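Local coordinates for ecdysteroid-phosphate phosphatase (Bombyx mori, PDB 3C7T), which removes phosphate from inactive ecdysteroid phosphates, chiefly ecdysone 22-phosphate, to release the active moulting hormones, and also has protein tyrosine phosphatase activity, at residues Ala45-Gly49 and Asp131-Glu137; Leu38-Leu44 and Pro59-Leu63; Leu203-Arg207 and Met233-Asp239; Gly117-Phe121 and Phe189-Ala193. All coordinates share one frame; numbering follows the deposited sequence.

Contact 1: residues Ala45-Gly49 and Asp131-Glu137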
loop_
_atom_site.group_PDB
_atom_site.type_symbol
_atom_site.label_atom_id
_atom_site.label_comp_id
_atom_site.label_asym_id
_atom_site.label_seq_id
_atom_site.Cartn_x
_atom_site.Cartn_y
_atom_site.Cartn_z
ATOM N N ALA A 45 -18.038 9.669 -1.914
ATOM C CA ALA A 45 -19.406 9.542 -2.392
ATOM C C ALA A 45 -20.346 10.332 -1.517
ATOM O O ALA A 45 -20.107 10.496 -0.317
ATOM C CB ALA A 45 -19.833 8.078 -2.393
ATOM N N HIS A 46 -21.436 10.811 -2.113
ATOM C CA HIS A 46 -22.449 11.482 -1.335
ATOM C C HIS A 46 -23.025 10.531 -0.269
ATOM O O HIS A 46 -23.240 9.336 -0.513
ATOM C CB HIS A 46 -23.565 11.992 -2.253
ATOM C CG HIS A 46 -24.779 12.447 -1.509
ATOM N ND1 HIS A 46 -24.814 13.624 -0.789
ATOM C CD2 HIS A 46 -25.997 11.871 -1.354
ATOM C CE1 HIS A 46 -26.006 13.760 -0.232
ATOM N NE2 HIS A 46 -26.745 12.712 -0.563
ATOM N N ARG A 47 -23.270 11.074 0.916
ATOM C CA ARG A 47 -24.007 10.339 1.945
ATOM C C ARG A 47 -24.887 11.331 2.677
ATOM O O ARG A 47 -24.568 12.521 2.737
ATOM C CB ARG A 47 -23.056 9.633 2.909
ATOM C CG ARG A 47 -22.147 10.565 3.709
ATOM C CD ARG A 47 -21.149 9.758 4.539
ATOM N NE ARG A 47 -21.773 8.975 5.608
ATOM C CZ ARG A 47 -21.148 8.011 6.278
ATOM N NH1 ARG A 47 -19.902 7.690 5.956
ATOM N NH2 ARG A 47 -21.772 7.343 7.244
ATOM N N ALA A 48 -25.986 10.843 3.232
ATOM C CA ALA A 48 -26.964 11.722 3.880
ATOM C C ALA A 48 -26.349 12.574 4.982
ATOM O O ALA A 48 -26.730 13.729 5.156
ATOM C CB ALA A 48 -28.130 10.908 4.422
ATOM N N GLY A 49 -25.397 12.009 5.726
ATOM C CA GLY A 49 -24.766 12.712 6.839
ATOM C C GLY A 49 -23.646 13.646 6.406
ATOM O O GLY A 49 -23.066 14.317 7.223
ATOM N N ASP A 131 -23.307 6.443 12.285
ATOM C CA ASP A 131 -23.821 6.980 11.039
ATOM C C ASP A 131 -23.402 5.994 9.954
ATOM O O ASP A 131 -22.211 5.895 9.628
ATOM C CB ASP A 131 -23.237 8.391 10.795
ATOM C CG ASP A 131 -23.887 9.112 9.609
ATOM O OD1 ASP A 131 -24.014 8.506 8.517
ATOM O OD2 ASP A 131 -24.265 10.298 9.773
ATOM N N PHE A 132 -24.366 5.222 9.442
ATOM C CA PHE A 132 -24.093 4.230 8.393
ATOM C C PHE A 132 -24.603 4.702 7.042
ATOM O O PHE A 132 -25.670 5.343 6.963
ATOM C CB PHE A 132 -24.724 2.866 8.727
ATOM C CG PHE A 132 -24.176 2.236 9.974
ATOM C CD1 PHE A 132 -22.800 2.143 10.180
ATOM C CD2 PHE A 132 -25.025 1.727 10.939
ATOM C CE1 PHE A 132 -22.294 1.565 11.338
ATOM C CE2 PHE A 132 -24.518 1.137 12.113
ATOM C CZ PHE A 132 -23.154 1.061 12.302
ATOM N N MET A 133 -23.859 4.383 5.983
ATOM C CA MET A 133 -24.370 4.644 4.635
ATOM C C MET A 133 -25.360 3.555 4.280
ATOM O O MET A 133 -25.169 2.393 4.637
ATOM C CB MET A 133 -23.246 4.734 3.597
ATOM C CG MET A 133 -22.400 6.015 3.708
ATOM S SD MET A 133 -20.904 6.046 2.668
ATOM C CE MET A 133 -21.609 6.223 1.026
ATOM N N THR A 134 -26.437 3.935 3.593
ATOM C CA THR A 134 -27.462 2.980 3.214
ATOM C C THR A 134 -26.931 2.104 2.088
ATOM O O THR A 134 -26.047 2.541 1.358
ATOM C CB THR A 134 -28.732 3.715 2.722
ATOM O OG1 THR A 134 -28.394 4.528 1.587
ATOM C CG2 THR A 134 -29.286 4.611 3.815
ATOM N N PRO A 135 -27.445 0.858 1.958
ATOM C CA PRO A 135 -27.174 0.044 0.758
ATOM C C PRO A 135 -27.310 0.826 -0.562
ATOM O O PRO A 135 -26.454 0.697 -1.428
ATOM C CB PRO A 135 -28.200 -1.081 0.866
ATOM C CG PRO A 135 -28.359 -1.261 2.363
ATOM C CD PRO A 135 -28.259 0.120 2.942
ATOM N N ILE A 136 -28.351 1.644 -0.720
ATOM C CA ILE A 136 -28.420 2.486 -1.924
ATOM C C ILE A 136 -27.260 3.498 -2.069
ATOM O O ILE A 136 -26.704 3.638 -3.167
ATOM C CB ILE A 136 -29.809 3.172 -2.129
ATOM C CG1 ILE A 136 -29.763 4.122 -3.333
ATOM C CG2 ILE A 136 -30.260 3.875 -0.870
ATOM C CD1 ILE A 136 -31.117 4.428 -3.972
ATOM N N GLU A 137 -26.889 4.185 -0.984
ATOM C CA GLU A 137 -25.735 5.105 -1.029
ATOM C C GLU A 137 -24.414 4.380 -1.327
ATOM O O GLU A 137 -23.542 4.920 -2.026
ATOM C CB GLU A 137 -25.571 5.866 0.289
ATOM C CG GLU A 137 -26.587 6.975 0.488
ATOM C CD GLU A 137 -26.654 7.474 1.921
ATOM O OE1 GLU A 137 -26.208 6.745 2.832
ATOM O OE2 GLU A 137 -27.160 8.601 2.136
HETATM O O HOH W 1 -23.475 7.718 -2.623
HETATM O O HOH W 2 -24.583 9.196 6.140
#
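Arg47 turns its CG into the space between its own backbone N and carbonyl carbon (chi1 63°), and a bend at chi3 then carries the guanidinium across to Asp131, whose carboxylate swings out anti to the backbone N (chi1 -171°) to meet it. The salt bridge is single-pronged: Arg47 NH2 lies 2.8 Å from Asp131 OD1 and approaches from above the carboxylate plane, the two flat groups being turned 71° against each other. The same NH2 makes a second, weak bond to the main-chain O of Asp131. Met133 crosses beneath at roughly a right angle and lays its CG over the centre of one guanidinium face, 3.5 Å from Arg47 CZ. A water accepts from Arg47 NE and Gly49 N and donates to the same Asp131 OD1, so NE reaches this oxygen through water and NH2 directly.

Glu137 serves both its own helix start and the loop. Its OE2 accepts from Ala48 N at 2.8 Å, while OE1 accepts from Thr134 N at 2.9 Å; with the return bond from Glu137 N to Thr134 OG1 this is a capping box at the start of helix 135-140. The capping carboxylate thus also takes a main-chain N-H of the loop. A further water joins the carbonyls of His46 and Glu137.

In the wider fold, the Glu137-Ala48 and Arg47-Asp131 bonds fasten the loop before helix 50-56 to the start of helix 135-140, while Asp57, by a salt bridge, and Tyr54, by a cation-pi contact, tie Arg47 to the helix 50-56 side.

Contact 2: residues Leu38-Leu44 and Pro59-Leu63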
loop_
_atom_site.group_PDB
_atom_site.type_symbol
_atom_site.label_atom_id
_atom_site.label_comp_id
_atom_site.label_asym_id
_atom_site.label_seq_id
_atom_site.Cartn_x
_atom_site.Cartn_y
_atom_site.Cartn_z
ATOM N N LEU A 38 -1.867 11.626 -1.071
ATOM C CA LEU A 38 -2.036 10.525 -2.040
ATOM C C LEU A 38 -2.683 9.294 -1.447
ATOM O O LEU A 38 -3.262 8.508 -2.179
ATOM C CB LEU A 38 -0.721 10.127 -2.707
ATOM C CG LEU A 38 -0.039 11.206 -3.516
ATOM C CD1 LEU A 38 1.298 10.615 -3.978
ATOM C CD2 LEU A 38 -0.923 11.606 -4.712
ATOM N N ASN A 39 -2.577 9.120 -0.129
ATOM C CA ASN A 39 -3.180 7.977 0.519
ATOM C C ASN A 39 -4.630 8.264 0.976
ATOM O O ASN A 39 -5.289 7.411 1.574
ATOM C CB ASN A 39 -2.265 7.514 1.680
ATOM C CG ASN A 39 -2.610 6.145 2.201
ATOM O OD1 ASN A 39 -3.027 5.259 1.447
ATOM N ND2 ASN A 39 -2.413 5.949 3.512
ATOM N N LEU A 40 -5.163 9.442 0.640
ATOM C CA LEU A 40 -6.589 9.718 0.888
ATOM C C LEU A 40 -7.476 9.285 -0.302
ATOM O O LEU A 40 -6.996 9.178 -1.446
ATOM C CB LEU A 40 -6.821 11.212 1.196
ATOM C CG LEU A 40 -6.384 11.702 2.575
ATOM C CD1 LEU A 40 -6.352 13.203 2.623
ATOM C CD2 LEU A 40 -7.297 11.157 3.671
ATOM N N PRO A 41 -8.777 9.053 -0.046
ATOM C CA PRO A 41 -9.673 8.715 -1.175
ATOM C C PRO A 41 -9.597 9.737 -2.311
ATOM O O PRO A 41 -9.399 10.921 -2.069
ATOM C CB PRO A 41 -11.055 8.733 -0.539
ATOM C CG PRO A 41 -10.792 8.439 0.937
ATOM C CD PRO A 41 -9.493 9.090 1.249
ATOM N N LEU A 42 -9.740 9.272 -3.548
ATOM C CA LEU A 42 -9.772 10.175 -4.704
ATOM C C LEU A 42 -10.975 11.134 -4.637
ATOM O O LEU A 42 -10.872 12.318 -4.996
ATOM C CB LEU A 42 -9.835 9.357 -5.991
ATOM C CG LEU A 42 -8.565 8.588 -6.375
ATOM C CD1 LEU A 42 -8.837 7.666 -7.561
ATOM C CD2 LEU A 42 -7.465 9.573 -6.693
ATOM N N LYS A 43 -12.097 10.604 -4.172
ATOM C CA LYS A 43 -13.331 11.372 -4.017
ATOM C C LYS A 43 -14.134 10.682 -2.934
ATOM O O LYS A 43 -13.887 9.521 -2.618
ATOM C CB LYS A 43 -14.131 11.389 -5.332
ATOM C CG LYS A 43 -14.752 10.043 -5.709
ATOM C CD LYS A 43 -15.545 10.130 -7.019
ATOM C CE LYS A 43 -16.934 10.727 -6.783
ATOM N NZ LYS A 43 -17.713 10.911 -8.057
ATOM N N LEU A 44 -15.089 11.403 -2.369
ATOM C CA LEU A 44 -15.986 10.831 -1.373
ATOM C C LEU A 44 -17.392 10.827 -1.938
ATOM O O LEU A 44 -17.876 11.859 -2.391
ATOM C CB LEU A 44 -15.942 11.645 -0.079
ATOM C CG LEU A 44 -14.579 11.662 0.634
ATOM C CD1 LEU A 44 -14.613 12.601 1.825
ATOM C CD2 LEU A 44 -14.175 10.277 1.066
ATOM N N PRO A 59 -13.626 6.373 5.945
ATOM C CA PRO A 59 -13.263 5.553 4.772
ATOM C C PRO A 59 -11.974 4.778 5.059
ATOM O O PRO A 59 -11.249 5.107 6.009
ATOM C CB PRO A 59 -12.935 6.603 3.710
ATOM C CG PRO A 59 -13.519 7.889 4.197
ATOM C CD PRO A 59 -13.443 7.812 5.691
ATOM N N LEU A 60 -11.672 3.785 4.220
ATOM C CA LEU A 60 -10.294 3.263 4.143
ATOM C C LEU A 60 -9.399 4.254 3.425
ATOM O O LEU A 60 -9.860 4.989 2.563
ATOM C CB LEU A 60 -10.252 1.971 3.328
ATOM C CG LEU A 60 -11.026 0.735 3.770
ATOM C CD1 LEU A 60 -10.785 -0.365 2.740
ATOM C CD2 LEU A 60 -10.560 0.301 5.183
ATOM N N THR A 61 -8.105 4.206 3.742
ATOM C CA THR A 61 -7.067 4.892 2.965
ATOM C C THR A 61 -6.905 4.120 1.647
ATOM O O THR A 61 -7.453 3.008 1.502
ATOM C CB THR A 61 -5.725 4.842 3.699
ATOM O OG1 THR A 61 -5.381 3.483 3.949
ATOM C CG2 THR A 61 -5.852 5.608 5.044
ATOM N N ARG A 62 -6.149 4.697 0.712
ATOM C CA ARG A 62 -5.745 3.970 -0.514
ATOM C C ARG A 62 -5.046 2.668 -0.145
ATOM O O ARG A 62 -5.328 1.620 -0.742
ATOM C CB ARG A 62 -4.875 4.844 -1.436
ATOM C CG ARG A 62 -5.595 6.068 -2.076
ATOM C CD ARG A 62 -6.744 5.679 -3.004
ATOM N NE ARG A 62 -6.299 4.839 -4.125
ATOM C CZ ARG A 62 -5.807 5.290 -5.275
ATOM N NH1 ARG A 62 -5.646 6.583 -5.473
ATOM N NH2 ARG A 62 -5.431 4.425 -6.226
ATOM N N LEU A 63 -4.156 2.724 0.843
ATOM C CA LEU A 63 -3.434 1.540 1.283
ATOM C C LEU A 63 -4.434 0.514 1.822
ATOM O O LEU A 63 -4.274 -0.676 1.621
ATOM C CB LEU A 63 -2.434 1.894 2.378
ATOM C CG LEU A 63 -1.661 0.714 2.960
ATOM C CD1 LEU A 63 -1.145 -0.241 1.855
ATOM C CD2 LEU A 63 -0.553 1.209 3.861
HETATM O O HOH W 3 -5.454 8.963 -3.516
#
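Asn39 and Arg62 meet where a loop runs past the first turn of helix 62-77, and Asn39 holds that turn by two adjacent N-H groups. Its main-chain O takes Arg62 N at 3.0 Å, and its side chain, with CG anti to the backbone N (chi1 -166°), swings OD1 to within 2.8 Å of Leu63 N, a donor lying in the carbonyl plane. The other branch of the amide, ND2, lies 3.5 Å from Thr61 CB and has its hydrogen-bond partners in Glu14 and in Ile249 O of the second subunit.

Arg62 is folded rather than extended: bent at chi2 and chi3, both close to -60°, it curls back over the loop, setting its CG 3.4 Å from Leu38 O. NH1 rests against the branched end of Leu42, 3.7 Å from its CG. A water accepts from NH1 and donates to the carbonyls of Leu38 and Leu40, while Glu73 of the second subunit supplies the salt bridge to NH1. The Pro59 ring meets Pro41 and Leu44 CD2, each at about a right angle.

Thr61 OG1 stands between its backbone N and carbonyl carbon (chi1 57°), where it reaches Gly64 N and also bonds to Glu14. Helix 62-77 is thus N-capped by its own Thr61, with two further N-H groups of its first turn taken by Asn39, at the dimer interface of the histidine phosphatase domain.

Contact 3: residues Leu203-Arg207 and Met233-Asp239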
loop_
_atom_site.group_PDB
_atom_site.type_symbol
_atom_site.label_atom_id
_atom_site.label_comp_id
_atom_site.label_asym_id
_atom_site.label_seq_id
_atom_site.Cartn_x
_atom_site.Cartn_y
_atom_site.Cartn_z
ATOM N N LEU A 203 -18.505 -20.749 15.527
ATOM C CA LEU A 203 -18.401 -22.021 14.801
ATOM C C LEU A 203 -18.062 -23.211 15.695
ATOM O O LEU A 203 -18.563 -24.320 15.471
ATOM C CB LEU A 203 -17.452 -21.904 13.602
ATOM C CG LEU A 203 -18.119 -21.311 12.348
ATOM C CD1 LEU A 203 -18.525 -19.859 12.546
ATOM C CD2 LEU A 203 -17.209 -21.425 11.142
ATOM N N HIS A 204 -17.247 -22.979 16.720
ATOM C CA HIS A 204 -17.043 -23.990 17.757
ATOM C C HIS A 204 -18.349 -24.310 18.501
ATOM O O HIS A 204 -18.601 -25.472 18.851
ATOM C CB HIS A 204 -15.926 -23.582 18.725
ATOM C CG HIS A 204 -14.550 -23.833 18.182
ATOM N ND1 HIS A 204 -13.418 -23.258 18.719
ATOM C CD2 HIS A 204 -14.131 -24.576 17.131
ATOM C CE1 HIS A 204 -12.358 -23.657 18.038
ATOM N NE2 HIS A 204 -12.766 -24.449 17.063
ATOM N N ARG A 205 -19.190 -23.295 18.700
ATOM C CA ARG A 205 -20.503 -23.503 19.319
ATOM C C ARG A 205 -21.494 -24.257 18.420
ATOM O O ARG A 205 -22.531 -24.737 18.901
ATOM C CB ARG A 205 -21.086 -22.180 19.825
ATOM C CG ARG A 205 -20.497 -21.777 21.167
ATOM C CD ARG A 205 -20.807 -20.348 21.536
ATOM N NE ARG A 205 -20.131 -19.927 22.774
ATOM C CZ ARG A 205 -18.829 -19.667 22.887
ATOM N NH1 ARG A 205 -18.014 -19.794 21.839
ATOM N NH2 ARG A 205 -18.336 -19.291 24.056
ATOM N N LEU A 206 -21.183 -24.365 17.129
ATOM C CA LEU A 206 -21.988 -25.170 16.207
ATOM C C LEU A 206 -21.604 -26.647 16.259
ATOM O O LEU A 206 -22.323 -27.501 15.734
ATOM C CB LEU A 206 -21.914 -24.637 14.771
ATOM C CG LEU A 206 -22.633 -23.317 14.470
ATOM C CD1 LEU A 206 -22.314 -22.831 13.062
ATOM C CD2 LEU A 206 -24.135 -23.442 14.654
ATOM N N ARG A 207 -20.474 -26.943 16.895
ATOM C CA ARG A 207 -20.059 -28.321 17.129
ATOM C C ARG A 207 -20.730 -28.879 18.374
ATOM O O ARG A 207 -21.114 -28.139 19.286
ATOM C CB ARG A 207 -18.543 -28.429 17.290
ATOM C CG ARG A 207 -17.735 -28.221 16.014
ATOM C CD ARG A 207 -16.252 -28.100 16.344
ATOM N NE ARG A 207 -15.677 -29.375 16.768
ATOM C CZ ARG A 207 -14.679 -30.006 16.150
ATOM N NH1 ARG A 207 -14.093 -29.482 15.075
ATOM N NH2 ARG A 207 -14.247 -31.167 16.626
ATOM N N MET A 233 -11.380 -21.048 9.224
ATOM C CA MET A 233 -11.912 -22.318 9.708
ATOM C C MET A 233 -12.356 -23.172 8.532
ATOM O O MET A 233 -12.770 -22.656 7.484
ATOM C CB MET A 233 -13.062 -22.080 10.675
ATOM C CG MET A 233 -12.609 -21.347 11.928
ATOM S SD MET A 233 -13.851 -21.252 13.197
ATOM C CE MET A 233 -13.636 -22.848 13.992
ATOM N N ARG A 234 -12.254 -24.485 8.713
ATOM C CA ARG A 234 -12.790 -25.443 7.756
ATOM C C ARG A 234 -13.623 -26.471 8.494
ATOM O O ARG A 234 -13.347 -26.793 9.651
ATOM C CB ARG A 234 -11.690 -26.142 6.973
ATOM C CG ARG A 234 -11.095 -25.278 5.905
ATOM C CD ARG A 234 -10.255 -26.077 4.965
ATOM N NE ARG A 234 -11.083 -26.705 3.942
ATOM C CZ ARG A 234 -10.606 -27.245 2.832
ATOM N NH1 ARG A 234 -9.299 -27.231 2.595
ATOM N NH2 ARG A 234 -11.435 -27.796 1.956
ATOM N N GLY A 235 -14.640 -26.965 7.806
ATOM C CA GLY A 235 -15.549 -27.967 8.352
ATOM C C GLY A 235 -16.679 -28.252 7.390
ATOM O O GLY A 235 -16.601 -27.882 6.217
ATOM N N LYS A 236 -17.735 -28.910 7.866
ATOM C CA LYS A 236 -17.813 -29.451 9.221
ATOM C C LYS A 236 -16.902 -30.680 9.383
ATOM O O LYS A 236 -16.565 -31.333 8.396
ATOM C CB LYS A 236 -19.256 -29.843 9.535
ATOM C CG LYS A 236 -20.295 -28.764 9.231
ATOM C CD LYS A 236 -21.630 -29.083 9.914
ATOM C CE LYS A 236 -22.428 -30.099 9.144
ATOM N NZ LYS A 236 -23.721 -30.393 9.834
ATOM N N PRO A 237 -16.478 -30.989 10.625
ATOM C CA PRO A 237 -16.705 -30.195 11.823
ATOM C C PRO A 237 -15.686 -29.053 11.824
ATOM O O PRO A 237 -14.587 -29.200 11.269
ATOM C CB PRO A 237 -16.405 -31.177 12.947
ATOM C CG PRO A 237 -15.319 -32.033 12.379
ATOM C CD PRO A 237 -15.668 -32.191 10.917
ATOM N N TRP A 238 -16.046 -27.936 12.437
ATOM C CA TRP A 238 -15.259 -26.707 12.302
ATOM C C TRP A 238 -13.917 -26.719 13.044
ATOM O O TRP A 238 -13.891 -26.755 14.277
ATOM C CB TRP A 238 -16.118 -25.509 12.708
ATOM C CG TRP A 238 -17.348 -25.395 11.858
ATOM C CD1 TRP A 238 -18.639 -25.642 12.236
ATOM C CD2 TRP A 238 -17.395 -25.040 10.472
ATOM N NE1 TRP A 238 -19.490 -25.451 11.166
ATOM C CE2 TRP A 238 -18.747 -25.079 10.074
ATOM C CE3 TRP A 238 -16.415 -24.687 9.525
ATOM C CZ2 TRP A 238 -19.154 -24.771 8.770
ATOM C CZ3 TRP A 238 -16.815 -24.392 8.232
ATOM C CH2 TRP A 238 -18.180 -24.427 7.869
ATOM N N ASP A 239 -12.819 -26.692 12.276
ATOM C CA ASP A 239 -11.441 -26.622 12.803
ATOM C C ASP A 239 -10.749 -25.292 12.429
ATOM O O ASP A 239 -10.780 -24.887 11.267
ATOM C CB ASP A 239 -10.569 -27.743 12.211
ATOM C CG ASP A 239 -10.931 -29.132 12.720
ATOM O OD1 ASP A 239 -10.874 -29.366 13.951
ATOM O OD2 ASP A 239 -11.223 -30.012 11.874
#
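Leu203 lays its CD2 methyl over the indole of Trp238, a CH-pi contact with the carbon 3.9 Å from the centroid of the six-membered ring. The methyl sits 21° off the ring normal, toward the rim. The indole's own chain folds back through two successive cis peptides, Gly235-Lys236 and Lys236-Pro237, to put Gly235 CA over the opposite face. Leu206 CB adds a looser touch at Trp238 CD1.

Met233 fills the next position. Its SD is 3.7 Å from Leu203 CB, and a bend at chi3 (83°) turns CE toward His204, whose NE2 it approaches to 3.6 Å. The imidazole also brings its edge up to Trp238 O.

Arg207, last residue of the type I turn His204-Arg207, reaches that same carbonyl. Its NH1 lies 2.8 Å from Trp238 O, arriving steeply, 71° above the carbonyl plane. Pro237 CB covers one guanidinium face, 3.6 Å from NH1. The salt bridge to Asp239 OD1 is long, at 3.4 Å from NH1, and weak; Arg4 takes the other oxygen, OD2.

Helix 193-204 is thereby packed against the antiparallel edge of the main sheet, where strands 230-235 and 239-241 meet. Trp238 N is buried without a partner. With Leu203, Trp238 and Met233 at its centre, the join appears to draw chiefly on ring, sulfur and methyl packing, with the arginine's bond to a carbonyl and its weak ion pair as polar additions at the margin.

Contact 4: residues Gly117-Phe121 and Phe189-Ala193. With WO4 (tungstate(VI)ion), chain E.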
loop_
_atom_site.group_PDB
_atom_site.type_symbol
_atom_site.label_atom_id
_atom_site.label_comp_id
_atom_site.label_asym_id
_atom_site.label_seq_id
_atom_site.Cartn_x
_atom_site.Cartn_y
_atom_site.Cartn_z
ATOM N N GLY A 117 -25.382 -7.426 12.373
ATOM C CA GLY A 117 -24.965 -8.405 13.378
ATOM C C GLY A 117 -23.460 -8.377 13.577
ATOM O O GLY A 117 -22.974 -8.659 14.665
ATOM N N LEU A 118 -22.732 -8.006 12.522
ATOM C CA LEU A 118 -21.270 -7.978 12.540
ATOM C C LEU A 118 -20.663 -6.690 13.100
ATOM O O LEU A 118 -19.438 -6.608 13.256
ATOM C CB LEU A 118 -20.734 -8.254 11.115
ATOM C CG LEU A 118 -21.097 -9.620 10.497
ATOM C CD1 LEU A 118 -20.528 -9.698 9.098
ATOM C CD2 LEU A 118 -20.605 -10.792 11.361
ATOM N N PHE A 119 -21.491 -5.691 13.416
ATOM C CA PHE A 119 -20.939 -4.423 13.919
ATOM C C PHE A 119 -20.209 -4.598 15.266
ATOM O O PHE A 119 -20.558 -5.467 16.075
ATOM C CB PHE A 119 -22.001 -3.305 13.968
ATOM C CG PHE A 119 -21.425 -1.932 14.236
ATOM C CD1 PHE A 119 -20.594 -1.321 13.311
ATOM C CD2 PHE A 119 -21.729 -1.257 15.427
ATOM C CE1 PHE A 119 -20.048 -0.056 13.563
ATOM C CE2 PHE A 119 -21.199 0.018 15.690
ATOM C CZ PHE A 119 -20.358 0.617 14.755
ATOM N N GLU A 120 -19.178 -3.767 15.481
ATOM C CA GLU A 120 -18.356 -3.799 16.676
ATOM C C GLU A 120 -19.198 -3.563 17.938
ATOM O O GLU A 120 -20.359 -3.165 17.858
ATOM C CB GLU A 120 -17.266 -2.725 16.575
ATOM C CG GLU A 120 -17.793 -1.297 16.714
ATOM C CD GLU A 120 -16.707 -0.241 16.557
ATOM O OE1 GLU A 120 -15.550 -0.619 16.226
ATOM O OE2 GLU A 120 -17.014 0.968 16.785
ATOM N N PHE A 121 -18.594 -3.824 19.090
ATOM C CA PHE A 121 -19.230 -3.623 20.386
ATOM C C PHE A 121 -19.553 -2.149 20.600
ATOM O O PHE A 121 -18.678 -1.283 20.468
ATOM C CB PHE A 121 -18.278 -4.175 21.465
ATOM C CG PHE A 121 -18.745 -3.994 22.885
ATOM C CD1 PHE A 121 -20.100 -4.015 23.228
ATOM C CD2 PHE A 121 -17.794 -3.865 23.901
ATOM C CE1 PHE A 121 -20.491 -3.859 24.547
ATOM C CE2 PHE A 121 -18.181 -3.715 25.211
ATOM C CZ PHE A 121 -19.535 -3.719 25.534
ATOM N N PHE A 189 -16.625 -13.270 6.532
ATOM C CA PHE A 189 -17.171 -12.224 7.402
ATOM C C PHE A 189 -16.119 -11.120 7.471
ATOM O O PHE A 189 -14.994 -11.372 7.917
ATOM C CB PHE A 189 -17.383 -12.754 8.813
ATOM C CG PHE A 189 -18.397 -13.878 8.904
ATOM C CD1 PHE A 189 -19.727 -13.658 8.536
ATOM C CD2 PHE A 189 -18.007 -15.125 9.375
ATOM C CE1 PHE A 189 -20.672 -14.686 8.632
ATOM C CE2 PHE A 189 -18.944 -16.177 9.482
ATOM C CZ PHE A 189 -20.271 -15.947 9.090
ATOM N N ILE A 190 -16.476 -9.931 7.002
ATOM C CA ILE A 190 -15.524 -8.823 6.913
ATOM C C ILE A 190 -15.942 -7.762 7.899
ATOM O O ILE A 190 -17.032 -7.176 7.795
ATOM C CB ILE A 190 -15.403 -8.298 5.477
ATOM C CG1 ILE A 190 -14.834 -9.430 4.608
ATOM C CG2 ILE A 190 -14.516 -7.022 5.445
ATOM C CD1 ILE A 190 -14.949 -9.238 3.103
ATOM N N GLY A 191 -15.088 -7.539 8.892
ATOM C CA GLY A 191 -15.505 -6.759 10.052
ATOM C C GLY A 191 -14.368 -6.079 10.784
ATOM O O GLY A 191 -13.583 -5.336 10.204
ATOM N N HIS A 192 -14.304 -6.352 12.076
ATOM C CA HIS A 192 -13.502 -5.603 13.029
ATOM C C HIS A 192 -12.459 -6.572 13.607
ATOM O O HIS A 192 -12.469 -7.747 13.255
ATOM C CB HIS A 192 -14.444 -5.045 14.113
ATOM C CG HIS A 192 -15.538 -4.174 13.561
ATOM N ND1 HIS A 192 -15.346 -2.847 13.229
ATOM C CD2 HIS A 192 -16.824 -4.459 13.253
ATOM C CE1 HIS A 192 -16.472 -2.354 12.740
ATOM N NE2 HIS A 192 -17.389 -3.310 12.758
ATOM N N ALA A 193 -11.571 -6.101 14.482
ATOM C CA ALA A 193 -10.513 -6.960 15.049
ATOM C C ALA A 193 -11.127 -8.159 15.787
ATOM O O ALA A 193 -10.646 -9.297 15.664
ATOM C CB ALA A 193 -9.597 -6.162 15.969
HETATM W W WO4 E . -11.494 -1.740 14.053
HETATM O O1 WO4 E . -10.933 -3.589 13.990
HETATM O O2 WO4 E . -11.786 -1.598 16.014
HETATM O O3 WO4 E . -10.192 -0.272 13.752
HETATM O O4 WO4 E . -13.277 -1.321 13.343
#
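His192, Leu118 and Glu120 carry this contact in the active site of the histidine phosphatase fold, the C-terminal phosphoglycerate-mutase-like domain of a longer protein. His192 sits where strand 187-191 of the central sheet ends and the chain turns into helix 193-204. Glu120 CB stands over the centre of its ring, 3.7 Å from the centroid and 5° off the normal, in a CH-pi contact. Glu120 sets its CG between its backbone N and carbonyl carbon (chi1 71°), from where the extended chain carries OE1 alongside the bound anion. Lys128 pairs with the other carboxylate oxygen, OE2, which probably helps to fix the group's rotation.

Leu118 meets the other segment at two points. Its main-chain O lies at the edge of the imidazole, 3.4 Å from His192 CD2, while both its methyls meet CD1 of Phe189, two residues earlier than Gly191 on the strand, the side chains crossing at about a right angle in the hydrophobic interior behind the site. His192 NE2 is hydrogen-bonded to Ser88, consistent with ND1 being turned to the ligand, and Phe119 CD1 comes within 3.8 Å of NE2.

Tungstate probably marks the position of the substrate phosphate beside His12, the residue that becomes phosphorylated, and Arg11, Arg15, Arg92 and Lys224 also bond to it. Ala193 N donates to O1 at 2.6 Å, and His192 ND1 gives O4 a nearly straight bond, 2.6 Å long at 169°.

Contact 4 is the core of the set, wholly buried and built round the anion, whereas contacts 1 and 3 are only partly buried and lie on opposite sides of the chain's centre. Contact 2 is also largely buried, in part through the second subunit. Contacts 1 and 2 adjoin along one loop and both involve a helix start, but in opposite directions: in contact 1 the helix's carboxylate receives an N-H of the loop, in contact 2 the loop's asparagine receives N-H groups of the helix. Contacts 3 and 4 share the main sheet and helix 193-204, yet the former relies on ring and methyl packing, the latter on a ligand-binding histidine. Phe132 of contact 1 touches Phe119 of contact 4.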